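Local coordinates for protein GMP reductase (PDB 6JIG) that probably catalyses the irreversible NADPH-dependent deamination of GMP to IMP, and binds GMP at both its barrel and its CBS domains, at residues Gly73-Phe78 with Cys85-Glu90; Ala292-Ala297 with Thr338-Arg343. The protein carries 1 engineered substitution. All blocks are in the same frame, centred on the assembly; numbering follows the deposited sequence.

Both contacts join parts of the same TIM barrel, but at different depths. Contact 1 lies close to the middle of the chain and is fully buried: the end of strand 72-75 meets helix 81-93, which follows it, and the loop beyond the strand carries a histidine that adjoins a residue of the GMP site. Contact 2 is only partly buried and sits further out, where two neighbouring helices, 294-302 and 330-344, pack side by side around the barrel. Each is apolar across its interface. Leucine and methionine chains do the filling in 73-78/85-90, whereas one valine and two alanines suffice in 292-297/338-343. Their centres are about 29 Å apart, and they do not touch.

Contact 1 (Gly73-Phe78 with Cys85-Glu90); sequences GILHRF and CAMLRE
The imidazole of His76, a residue that meets Met87 through its carbonyl, has the CA of Phe78 in its plane at one edge. At that edge Phe78 N donates to His76 ND1 over 3.0 Å, tilted 17° from the ring plane, while the other nitrogen, NE2, is hydrogen-bonded to Glu59 OE1. With both nitrogens engaged, the ring is fixed in rotation. On the helix side, Met87 folds its chain at chi3 (-60°), which brings the methyl in beside this loop: CE lies 4.1 Å from His76 O and 4.2 Å from Leu75 CD2.

Leu75 is the centre of the contact. Its CG stands beside the backbone N, chi1 -64°, and the CD1 branch is laid against the helix backbone, 3.7 Å from Leu88 CA. Leu88 flanks that same methyl with its own side chain, its CB 3.8 Å from Leu75 CD1. Ala63 of helix 60-68 adds to the cover over Leu75.

This is a beta-alpha unit of the TIM barrel: strand 72-75, hydrogen-bonded to its barrel neighbours through Ala51, Gly232 and Ala234, runs through a short loop into helix 81-93. The His76 side chain lies about 4 Å from that of GMP-binding Met401 and about 10 Å from bound GMP. The chemistry is divided: greasy branches join strand to helix, while Phe78 N and Glu59 hold the two ring nitrogens of His76.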
# COMPACT_ATOMS: atom_id res chain seq x y z
N GLY A 73 -14.92 -26.77 28.02
CA GLY A 73 -13.84 -25.80 28.15
C GLY A 73 -12.89 -26.24 29.25
O GLY A 73 -13.30 -26.90 30.20
N ILE A 74 -11.61 -25.89 29.10
CA ILE A 74 -10.59 -26.12 30.12
C ILE A 74 -10.23 -24.77 30.73
O ILE A 74 -9.65 -23.90 30.06
CB ILE A 74 -9.34 -26.81 29.56
CG1 ILE A 74 -9.68 -28.09 28.80
CG2 ILE A 74 -8.34 -27.09 30.68
CD1 ILE A 74 -10.48 -29.12 29.62
N LEU A 75 -10.58 -24.59 32.01
CA LEU A 75 -10.28 -23.34 32.71
C LEU A 75 -8.78 -23.14 32.89
O LEU A 75 -8.08 -24.03 33.38
CB LEU A 75 -10.96 -23.35 34.08
CG LEU A 75 -12.49 -23.40 34.06
CD1 LEU A 75 -13.04 -23.59 35.49
CD2 LEU A 75 -13.08 -22.16 33.41
N HIS A 76 -8.30 -21.95 32.51
CA HIS A 76 -6.87 -21.69 32.56
C HIS A 76 -6.42 -21.47 34.01
O HIS A 76 -7.23 -21.19 34.90
CB HIS A 76 -6.52 -20.48 31.69
CG HIS A 76 -6.93 -19.17 32.30
ND1 HIS A 76 -6.11 -18.47 33.16
CD2 HIS A 76 -8.06 -18.44 32.16
CE1 HIS A 76 -6.73 -17.36 33.54
NE2 HIS A 76 -7.91 -17.32 32.95
N ARG A 77 -5.11 -21.62 34.23
CA ARG A 77 -4.51 -21.58 35.56
C ARG A 77 -3.71 -20.31 35.82
O ARG A 77 -2.99 -20.23 36.82
CB ARG A 77 -3.63 -22.81 35.78
CG ARG A 77 -2.32 -22.79 34.96
CD ARG A 77 -1.52 -24.06 35.17
NE ARG A 77 -0.53 -24.28 34.11
CZ ARG A 77 0.77 -24.09 34.25
NH1 ARG A 77 1.25 -23.65 35.41
NH2 ARG A 77 1.60 -24.33 33.24
N PHE A 78 -3.80 -19.32 34.95
CA PHE A 78 -3.10 -18.05 35.16
C PHE A 78 -3.96 -17.13 36.02
O PHE A 78 -4.35 -16.03 35.65
CB PHE A 78 -2.73 -17.42 33.82
CG PHE A 78 -1.51 -18.03 33.19
CD1 PHE A 78 -1.15 -19.34 33.48
CD2 PHE A 78 -0.71 -17.30 32.32
CE1 PHE A 78 -0.03 -19.92 32.91
CE2 PHE A 78 0.42 -17.88 31.74
CZ PHE A 78 0.76 -19.19 32.04
N CYS A 85 -10.88 -21.79 41.23
CA CYS A 85 -11.98 -22.54 41.84
C CYS A 85 -13.29 -21.78 41.76
O CYS A 85 -14.35 -22.38 41.57
CB CYS A 85 -11.64 -22.84 43.29
SG CYS A 85 -10.35 -24.06 43.36
N ALA A 86 -13.23 -20.45 41.91
CA ALA A 86 -14.44 -19.64 41.83
C ALA A 86 -15.06 -19.70 40.43
O ALA A 86 -16.29 -19.78 40.28
CB ALA A 86 -14.10 -18.19 42.20
N MET A 87 -14.22 -19.64 39.39
CA MET A 87 -14.76 -19.80 38.04
C MET A 87 -15.43 -21.15 37.89
O MET A 87 -16.51 -21.26 37.29
CB MET A 87 -13.65 -19.65 37.00
CG MET A 87 -13.05 -18.29 36.93
SD MET A 87 -12.02 -18.18 35.45
CE MET A 87 -10.85 -19.48 35.79
N LEU A 88 -14.80 -22.19 38.43
CA LEU A 88 -15.35 -23.54 38.33
C LEU A 88 -16.71 -23.63 39.02
O LEU A 88 -17.67 -24.16 38.45
CB LEU A 88 -14.35 -24.53 38.93
CG LEU A 88 -14.47 -25.93 38.33
CD1 LEU A 88 -13.12 -26.59 38.30
CD2 LEU A 88 -15.45 -26.78 39.15
N ARG A 89 -16.81 -23.10 40.24
CA ARG A 89 -18.09 -23.13 40.95
C ARG A 89 -19.16 -22.35 40.21
O ARG A 89 -20.34 -22.72 40.26
CB ARG A 89 -17.92 -22.57 42.36
CG ARG A 89 -17.23 -23.53 43.32
CD ARG A 89 -17.26 -22.96 44.74
NE ARG A 89 -16.32 -21.84 44.86
CZ ARG A 89 -15.09 -21.97 45.35
NH1 ARG A 89 -14.67 -23.16 45.77
NH2 ARG A 89 -14.30 -20.91 45.42
N GLU A 90 -18.79 -21.27 39.53
CA GLU A 90 -19.79 -20.55 38.74
C GLU A 90 -20.28 -21.39 37.57
O GLU A 90 -21.47 -21.37 37.24
CB GLU A 90 -19.24 -19.22 38.24
CG GLU A 90 -19.06 -18.20 39.36
CD GLU A 90 -18.71 -16.81 38.84
OE1 GLU A 90 -19.27 -16.41 37.80
OE2 GLU A 90 -17.86 -16.14 39.48

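Contact 2 (Ala292-Ala297 with Thr338-Arg343); sequences ASAEAA and TRVARR
The hydroxyl OG1 of Thr338, two residues ahead of the valine that makes this contact, lies within hydrogen-bonding reach of two carbonyls, Val334 O and Ala366 O, which must share its one proton. Thr338 is buried, and its CB is directed away from helix 294-302; its hydroxyl is satisfied by Val334 O within its own helix and by Ala366 O, rather than by helix 294-302. On the facing helix the first turn is capped in a similarly local way: Ser293, the N-cap, takes a hydrogen bond on its OG from Ala296 N at 3.0 Å, with an N-H...O angle of 153°.

Between these helices Val340 carries the contact, its two methyls meeting two alanines. Its CG1 is anti to the backbone N (chi1 169°), and this rotation spreads the two methyls along helix 294-302, each to its own alanine. CG2 presses on Ala294 CB at 3.5 Å, tighter than normal carbon contact, and also lies 3.8 Å from Ala294 O. CG1 reaches Ala297 CB at 4.1 Å, one turn further on. The two helices follow the fifth and sixth strands of the (beta/alpha)8 barrel and lie side by side on its outside. Beneath them runs strand 307-310, whose Leu308 is touched by both Ala297 and Ala341. The modelled, aliphatic part of Arg339 packs on Glu5 of a neighbouring subunit.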
# COMPACT_ATOMS: atom_id res chain seq x y z
N ALA A 292 4.50 -34.51 21.18
CA ALA A 292 4.42 -34.56 19.72
C ALA A 292 5.15 -35.76 19.14
O ALA A 292 5.47 -35.72 17.95
CB ALA A 292 4.98 -33.26 19.12
N SER A 293 5.41 -36.82 19.91
CA SER A 293 6.12 -37.99 19.41
C SER A 293 5.50 -39.25 19.98
O SER A 293 4.87 -39.24 21.04
CB SER A 293 7.61 -37.95 19.77
OG SER A 293 7.80 -38.18 21.16
N ALA A 294 5.71 -40.36 19.26
CA ALA A 294 5.24 -41.65 19.74
C ALA A 294 5.87 -42.01 21.08
O ALA A 294 5.20 -42.53 21.98
CB ALA A 294 5.52 -42.73 18.70
N GLU A 295 7.17 -41.73 21.24
CA GLU A 295 7.84 -42.03 22.50
C GLU A 295 7.22 -41.23 23.64
O GLU A 295 7.05 -41.75 24.75
CB GLU A 295 9.34 -41.75 22.36
N ALA A 296 6.87 -39.96 23.39
CA ALA A 296 6.26 -39.13 24.42
C ALA A 296 4.88 -39.66 24.80
O ALA A 296 4.51 -39.66 25.98
CB ALA A 296 6.16 -37.69 23.93
N ALA A 297 4.09 -40.10 23.82
CA ALA A 297 2.79 -40.69 24.13
C ALA A 297 2.96 -41.92 25.01
O ALA A 297 2.26 -42.08 26.02
CB ALA A 297 2.05 -41.04 22.84
N THR A 338 -1.28 -40.70 17.94
CA THR A 338 -2.51 -41.47 18.06
C THR A 338 -2.30 -42.93 17.69
O THR A 338 -3.05 -43.79 18.16
CB THR A 338 -3.64 -40.88 17.21
OG1 THR A 338 -3.30 -40.89 15.81
CG2 THR A 338 -3.98 -39.46 17.68
N ARG A 339 -1.30 -43.23 16.85
CA ARG A 339 -0.97 -44.63 16.59
C ARG A 339 -0.64 -45.37 17.88
O ARG A 339 -1.10 -46.49 18.11
CB ARG A 339 0.20 -44.74 15.60
CG ARG A 339 0.32 -46.13 14.97
CD ARG A 339 1.65 -46.32 14.24
N VAL A 340 0.18 -44.75 18.74
CA VAL A 340 0.52 -45.35 20.02
C VAL A 340 -0.70 -45.37 20.94
O VAL A 340 -1.03 -46.38 21.56
CB VAL A 340 1.69 -44.60 20.67
CG1 VAL A 340 1.89 -45.05 22.11
CG2 VAL A 340 2.97 -44.79 19.85
N ALA A 341 -1.39 -44.22 21.04
CA ALA A 341 -2.46 -44.08 22.01
C ALA A 341 -3.65 -44.97 21.69
O ALA A 341 -4.28 -45.51 22.60
CB ALA A 341 -2.89 -42.61 22.11
N ARG A 342 -3.97 -45.14 20.40
CA ARG A 342 -5.12 -45.97 20.04
C ARG A 342 -4.94 -47.41 20.52
O ARG A 342 -5.91 -48.06 20.90
CB ARG A 342 -5.37 -45.93 18.53
N ARG A 343 -3.70 -47.91 20.51
CA ARG A 343 -3.47 -49.27 20.96
C ARG A 343 -3.61 -49.40 22.47
O ARG A 343 -3.89 -50.50 22.96
CB ARG A 343 -2.10 -49.74 20.48
CG ARG A 343 -2.02 -49.78 18.94
CD ARG A 343 -0.62 -50.01 18.36
NE ARG A 343 -0.69 -50.00 16.89
CZ ARG A 343 0.35 -49.85 16.07
NH1 ARG A 343 1.58 -49.69 16.56
NH2 ARG A 343 0.17 -49.86 14.76